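Local atomic coordinates of putative phosphatase (DUF442) (Shewanella putrefaciens, PDB entry 3GXG), a protein that is probably a phosphatase of the protein tyrosine phosphatase superfamily, with no established substrate. Residues N46-S51 and N107-A112; V71-D76 and E86-A91. All blocks are in the same frame, centred on the assembly; numbering follows the deposited sequence. Where two conformers were deposited one is given.

Interaction 1 of 2, residues N46-S51 and N107-A112; sequences NLMPDS and NYRASA. With SO4 (sulfate ion), chain E; EDO (1,2-ethanediol), chain K.
Next to the phosphate-binding loop of a probable cysteine-dependent phosphatase, L47, M48 and P49 pack against R109 and A110 at the start of helix 108-120. C104 and R109 resemble the Cys and Arg of the CX5R tyrosine-phosphatase signature, but with four intervening residues instead of five. A sulfate ion, probably from the crystallisation liquor, occupies the loop where a substrate phosphate would be expected. The evidence is a set of directed N-H groups: R109 NH2 donates to sulfate O1 at 2.7 Å, nearly straight at 167°, with O1 at the guanidinium edge and in its plane. R109 NE reaches sulfate O4 at 2.8 Å on a more bent path. The backbone N of R109 also donates to O4, and Y108 N serves O2; L105 N and A106 N donate to the sulfate as well. This anion lies at the amino end of the helix, whose dipole probably adds to its binding.

Segment 46-51 packs round the arginine without any hydrogen bond to segment 107-112. A bend at chi3 (-80°) turns the guanidinium back toward the sulfate, while M48 CA lies 4.3 Å above one of its faces, displaced toward the rim. From an oblique direction, P49 CD approaches R109 NH1 to 3.4 Å. That nitrogen donates its hydrogen bond to V75 O, a second-shell bond that should restrict rotation of the group. Deeper in, the L47 branch ending in CD1 lies 3.8 Å from A110 CA, and V102 touches both side chains. Within the loop itself, N46 OD1 forms an Asx turn, accepting from M48 N at 3.0 Å with the donor 52° out of the carbonyl plane.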
loop_
_atom_site.group_PDB
_atom_site.type_symbol
_atom_site.label_atom_id
_atom_site.label_comp_id
_atom_site.label_asym_id
_atom_site.label_seq_id
_atom_site.Cartn_x
_atom_site.Cartn_y
_atom_site.Cartn_z
ATOM N N ASN A 46 5.968 -3.509 -0.435
ATOM C CA ASN A 46 5.101 -4.478 0.210
ATOM C C ASN A 46 5.117 -4.273 1.717
ATOM O O ASN A 46 6.178 -4.394 2.355
ATOM C CB ASN A 46 5.566 -5.892 -0.124
ATOM C CG ASN A 46 4.785 -6.993 0.598
ATOM O OD1 ASN A 46 3.672 -6.794 1.064
ATOM N ND2 ASN A 46 5.376 -8.212 0.622
ATOM N N LEU A 47 3.954 -3.916 2.282
ATOM C CA LEU A 47 3.823 -3.719 3.728
ATOM C C LEU A 47 3.318 -4.905 4.521
ATOM O O LEU A 47 3.181 -4.810 5.751
ATOM C CB LEU A 47 2.863 -2.549 4.002
ATOM C CG LEU A 47 3.216 -1.236 3.306
ATOM C CD1 LEU A 47 2.192 -0.162 3.611
ATOM C CD2 LEU A 47 4.647 -0.738 3.592
HETATM N N MSE A 48 3.000 -5.988 3.824
HETATM C CA MSE A 48 2.385 -7.168 4.434
HETATM C C MSE A 48 3.490 -8.134 4.857
HETATM O O MSE A 48 4.273 -8.592 3.997
HETATM C CB MSE A 48 1.447 -7.858 3.455
HETATM C CG MSE A 48 0.824 -9.086 4.084
HETATM SE SE MSE A 48 -0.339 -10.067 2.893
HETATM C CE MSE A 48 0.921 -10.381 1.551
ATOM N N PRO A 49 3.549 -8.478 6.161
ATOM C CA PRO A 49 4.624 -9.383 6.578
ATOM C C PRO A 49 4.583 -10.745 5.896
ATOM O O PRO A 49 3.503 -11.322 5.675
ATOM C CB PRO A 49 4.399 -9.517 8.087
ATOM C CG PRO A 49 3.742 -8.188 8.478
ATOM C CD PRO A 49 2.837 -7.886 7.313
ATOM N N ASP A 50 5.764 -11.256 5.544
ATOM C CA ASP A 50 5.868 -12.568 4.918
ATOM C C ASP A 50 5.266 -13.707 5.774
ATOM O O ASP A 50 4.862 -14.738 5.242
ATOM C CB ASP A 50 7.337 -12.871 4.601
ATOM C CG ASP A 50 7.880 -12.081 3.408
ATOM O OD1 ASP A 50 7.089 -11.634 2.546
ATOM O OD2 ASP A 50 9.113 -11.955 3.305
ATOM N N SER A 51 5.163 -13.508 7.082
ATOM C CA SER A 51 4.559 -14.499 7.977
ATOM C C SER A 51 3.045 -14.568 7.878
ATOM O O SER A 51 2.449 -15.499 8.419
ATOM C CB SER A 51 4.934 -14.186 9.419
ATOM O OG SER A 51 4.453 -12.903 9.787
ATOM N N ASN A 107 -5.546 -3.295 1.230
ATOM C CA ASN A 107 -5.280 -1.847 1.096
ATOM C C ASN A 107 -5.679 -1.030 2.337
ATOM O O ASN A 107 -5.916 0.163 2.223
ATOM C CB ASN A 107 -5.952 -1.274 -0.169
ATOM C CG ASN A 107 -5.261 -0.012 -0.696
ATOM O OD1 ASN A 107 -4.228 0.392 -0.204
ATOM N ND2 ASN A 107 -5.862 0.609 -1.701
ATOM N N TYR A 108 -5.664 -1.630 3.524
ATOM C CA TYR A 108 -5.768 -0.794 4.740
ATOM C C TYR A 108 -4.426 -0.096 5.064
ATOM O O TYR A 108 -4.308 1.133 5.027
ATOM C CB TYR A 108 -6.270 -1.609 5.952
ATOM C CG TYR A 108 -7.711 -2.060 5.843
ATOM C CD1 TYR A 108 -8.052 -3.168 5.112
ATOM C CD2 TYR A 108 -8.696 -1.367 6.479
ATOM C CE1 TYR A 108 -9.378 -3.599 5.017
ATOM C CE2 TYR A 108 -10.031 -1.757 6.401
ATOM C CZ TYR A 108 -10.361 -2.865 5.639
ATOM O OH TYR A 108 -11.685 -3.257 5.577
ATOM N N ARG A 109 -3.400 -0.898 5.360
ATOM C CA ARG A 109 -2.071 -0.342 5.637
ATOM C C ARG A 109 -1.574 0.559 4.521
ATOM O O ARG A 109 -1.042 1.662 4.768
ATOM C CB ARG A 109 -1.065 -1.478 5.837
ATOM C CG ARG A 109 -1.244 -2.155 7.216
ATOM C CD ARG A 109 -0.457 -3.455 7.403
ATOM N NE ARG A 109 -1.126 -4.578 6.775
ATOM C CZ ARG A 109 -0.898 -5.842 7.088
ATOM N NH1 ARG A 109 -0.005 -6.158 8.007
ATOM N NH2 ARG A 109 -1.589 -6.815 6.490
ATOM N N ALA A 110 -1.709 0.085 3.276
ATOM C CA ALA A 110 -1.123 0.804 2.134
ATOM C C ALA A 110 -1.832 2.163 1.895
ATOM O O ALA A 110 -1.182 3.168 1.670
ATOM C CB ALA A 110 -1.153 -0.094 0.884
ATOM N N SER A 111 -3.158 2.198 1.948
ATOM C CA SER A 111 -3.865 3.471 1.803
ATOM C C SER A 111 -3.532 4.453 2.908
ATOM O O SER A 111 -3.414 5.635 2.641
ATOM C CB SER A 111 -5.380 3.306 1.633
ATOM O OG SER A 111 -6.017 2.803 2.788
ATOM N N ALA A 112 -3.415 3.969 4.144
ATOM C CA ALA A 112 -3.023 4.830 5.261
ATOM C C ALA A 112 -1.598 5.405 5.062
ATOM O O ALA A 112 -1.349 6.572 5.311
ATOM C CB ALA A 112 -3.117 4.041 6.577
HETATM S S SO4 E . -4.352 -4.992 5.145
HETATM O O1 SO4 E . -3.311 -5.856 4.615
HETATM O O2 SO4 E . -5.125 -4.496 4.021
HETATM O O3 SO4 E . -5.187 -5.799 6.037
HETATM O O4 SO4 E . -3.697 -3.853 5.859
HETATM C C1 EDO K . 9.435 -11.622 8.034
HETATM O O1 EDO K . 9.688 -10.245 7.830
HETATM C C2 EDO K . 8.381 -11.717 9.097
HETATM O O2 EDO K . 7.137 -11.880 8.439
#

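Interaction 2 of 2, residues V71-D76 and E86-A91; sequences VYIPVD and EAFFAA. With EDO (1,2-ethanediol), chain K.
A beta-alpha-beta crossover brings V71 and I73, at the end of edge strand 69-72 and just beyond it, against A87, F88 and A91 of helix 82-93. The chain then continues to strand 100-103, parallel to 69-72 in the sheet but separated from it by strand 43-46. The helix covers one side of this part of the sheet, and the evidence for its seating is a row of apolar contacts at nearly van der Waals distance.

I73 carries most of them. With CG1 anti to the carbonyl carbon (chi1 -55°) and an extended chi2, its two arms divide the work. CD1 reaches in until it is 3.6 Å from F88 CA, and it approaches the F88 ring at the edge, near the ring plane. The same methyl is 4.1 Å from A91 CB, one helical turn further on. The other arm, CG2, meets A87 CB at 4.0 Å. Earlier, in the strand itself, V71 CG1 touches A91 CB at 3.8 Å, so V71 and I73 meet the A91 methyl from the same side. I45 of the neighbouring strand 43-46 joins the packing through V71, I73 and F88.

Y72 points from the strand elsewhere. P74 CD lies 3.7 Å above the centre of its ring, a CH-pi arrangement, while its OH is hydrogen-bonded to O1 of a 1,2-ethanediol at 2.6 Å, with the donor undecided.

No hydrogen bond joins segments 71-76 and 86-91. Backbone bonds such as A91 N to A87 O at 2.9 Å run along the helix itself, and the helix is held to the strand by hydrophobic burial and fit of shape, the small alanines allowing close approach.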
loop_
_atom_site.group_PDB
_atom_site.type_symbol
_atom_site.label_atom_id
_atom_site.label_comp_id
_atom_site.label_asym_id
_atom_site.label_seq_id
_atom_site.Cartn_x
_atom_site.Cartn_y
_atom_site.Cartn_z
ATOM N N VAL A 71 10.661 -3.509 -2.524
ATOM C CA VAL A 71 10.981 -2.976 -1.201
ATOM C C VAL A 71 10.030 -3.635 -0.218
ATOM O O VAL A 71 8.819 -3.599 -0.420
ATOM C CB VAL A 71 10.784 -1.425 -1.135
ATOM C CG1 VAL A 71 11.148 -0.918 0.249
ATOM C CG2 VAL A 71 11.638 -0.675 -2.171
ATOM N N TYR A 72 10.562 -4.234 0.846
ATOM C CA TYR A 72 9.775 -4.959 1.844
ATOM C C TYR A 72 9.858 -4.238 3.172
ATOM O O TYR A 72 10.968 -4.120 3.735
ATOM C CB TYR A 72 10.352 -6.354 1.985
ATOM C CG TYR A 72 9.738 -7.226 3.043
ATOM C CD1 TYR A 72 8.381 -7.488 3.073
ATOM C CD2 TYR A 72 10.531 -7.808 4.028
ATOM C CE1 TYR A 72 7.827 -8.304 4.035
ATOM C CE2 TYR A 72 9.989 -8.645 4.971
ATOM C CZ TYR A 72 8.632 -8.885 4.978
ATOM O OH TYR A 72 8.065 -9.690 5.900
ATOM N N ILE A 73 8.707 -3.731 3.647
ATOM C CA ILE A 73 8.586 -3.012 4.922
ATOM C C ILE A 73 7.458 -3.646 5.711
ATOM O O ILE A 73 6.295 -3.203 5.608
ATOM C CB ILE A 73 8.284 -1.523 4.694
ATOM C CG1 ILE A 73 9.345 -0.890 3.787
ATOM C CG2 ILE A 73 8.235 -0.738 6.020
ATOM C CD1 ILE A 73 9.001 0.506 3.341
ATOM N N PRO A 74 7.752 -4.718 6.450
ATOM C CA PRO A 74 6.638 -5.435 7.030
ATOM C C PRO A 74 6.052 -4.658 8.190
ATOM O O PRO A 74 6.758 -4.347 9.146
ATOM C CB PRO A 74 7.258 -6.725 7.543
ATOM C CG PRO A 74 8.716 -6.404 7.712
ATOM C CD PRO A 74 9.031 -5.427 6.636
ATOM N N VAL A 75 4.783 -4.337 8.067
ATOM C CA VAL A 75 4.059 -3.590 9.096
ATOM C C VAL A 75 3.134 -4.520 9.850
ATOM O O VAL A 75 2.242 -5.155 9.280
ATOM C CB VAL A 75 3.248 -2.457 8.484
ATOM C CG1 VAL A 75 2.438 -1.704 9.555
ATOM C CG2 VAL A 75 4.211 -1.477 7.760
ATOM N N ASP A 76 3.313 -4.594 11.163
ATOM C CA ASP A 76 2.429 -5.428 11.986
ATOM C C ASP A 76 1.123 -4.716 12.149
ATOM O O ASP A 76 1.097 -3.629 12.702
ATOM C CB ASP A 76 3.105 -5.634 13.356
ATOM C CG ASP A 76 2.405 -6.640 14.230
ATOM O OD1 ASP A 76 1.220 -6.959 14.016
ATOM O OD2 ASP A 76 3.096 -7.133 15.170
ATOM N N GLU A 86 8.305 6.017 8.674
ATOM C CA GLU A 86 9.563 6.645 8.262
ATOM C C GLU A 86 10.312 5.799 7.225
ATOM O O GLU A 86 10.915 6.336 6.298
ATOM C CB GLU A 86 10.424 6.925 9.492
ATOM C CG GLU A 86 9.790 7.971 10.416
ATOM C CD GLU A 86 9.615 9.355 9.783
ATOM O OE1 GLU A 86 10.346 9.674 8.818
ATOM O OE2 GLU A 86 8.763 10.139 10.268
ATOM N N ALA A 87 10.282 4.474 7.386
ATOM C CA ALA A 87 10.922 3.568 6.417
ATOM C C ALA A 87 10.251 3.683 5.061
ATOM O O ALA A 87 10.909 3.689 4.022
ATOM C CB ALA A 87 10.914 2.134 6.897
ATOM N N PHE A 88 8.916 3.769 5.058
ATOM C CA PHE A 88 8.180 4.006 3.837
ATOM C C PHE A 88 8.546 5.329 3.189
ATOM O O PHE A 88 8.800 5.378 1.993
ATOM C CB PHE A 88 6.652 3.933 4.121
ATOM C CG PHE A 88 5.812 4.198 2.905
ATOM C CD1 PHE A 88 5.907 3.343 1.803
ATOM C CD2 PHE A 88 4.931 5.269 2.857
ATOM C CE1 PHE A 88 5.146 3.556 0.668
ATOM C CE2 PHE A 88 4.159 5.479 1.710
ATOM C CZ PHE A 88 4.273 4.622 0.636
ATOM N N PHE A 89 8.592 6.410 3.969
ATOM C CA PHE A 89 8.943 7.702 3.431
ATOM C C PHE A 89 10.368 7.628 2.837
ATOM O O PHE A 89 10.623 8.163 1.767
ATOM C CB PHE A 89 8.931 8.748 4.524
ATOM C CG PHE A 89 7.581 9.150 5.013
ATOM C CD1 PHE A 89 6.387 8.585 4.540
ATOM C CD2 PHE A 89 7.497 10.100 6.006
ATOM C CE1 PHE A 89 5.161 9.058 5.024
ATOM C CE2 PHE A 89 6.277 10.537 6.485
ATOM C CZ PHE A 89 5.093 9.988 5.990
ATOM N N ALA A 90 11.278 6.963 3.529
ATOM C CA ALA A 90 12.638 6.780 3.006
ATOM C C ALA A 90 12.665 6.009 1.674
ATOM O O ALA A 90 13.411 6.365 0.772
ATOM C CB ALA A 90 13.527 6.115 4.043
ATOM N N ALA A 91 11.881 4.938 1.571
ATOM C CA ALA A 91 11.806 4.156 0.340
ATOM C C ALA A 91 11.265 5.032 -0.789
ATOM O O ALA A 91 11.782 4.988 -1.920
ATOM C CB ALA A 91 10.919 2.897 0.550
HETATM C C1 EDO K . 9.435 -11.622 8.034
HETATM O O1 EDO K . 9.688 -10.245 7.830
HETATM C C2 EDO K . 8.381 -11.717 9.097
HETATM O O2 EDO K . 7.137 -11.880 8.439
#

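Overall arrangement
Both contacts are buried, with centres about 9 Å apart, but interaction 1 frames the anion site while interaction 2 is apolar packing between edge strand and helix. They meet at segment 71-76, through the V75 carbonyl and the Y72 hydroxyl. The chain that sends I73 into the core in interaction 2 continues to V75, whose carbonyl probably helps to steady the arginine of interaction 1; Y72 OH is probably hydrogen-bonded to D50 N at 2.8 Å. L47 touches I73, extending the apolar layer from one contact to the other. Neither pair of segments is joined by a direct hydrogen bond; polar chemistry gathers at the sulfate and, at a more exposed edge, round the shared 1,2-ethanediol.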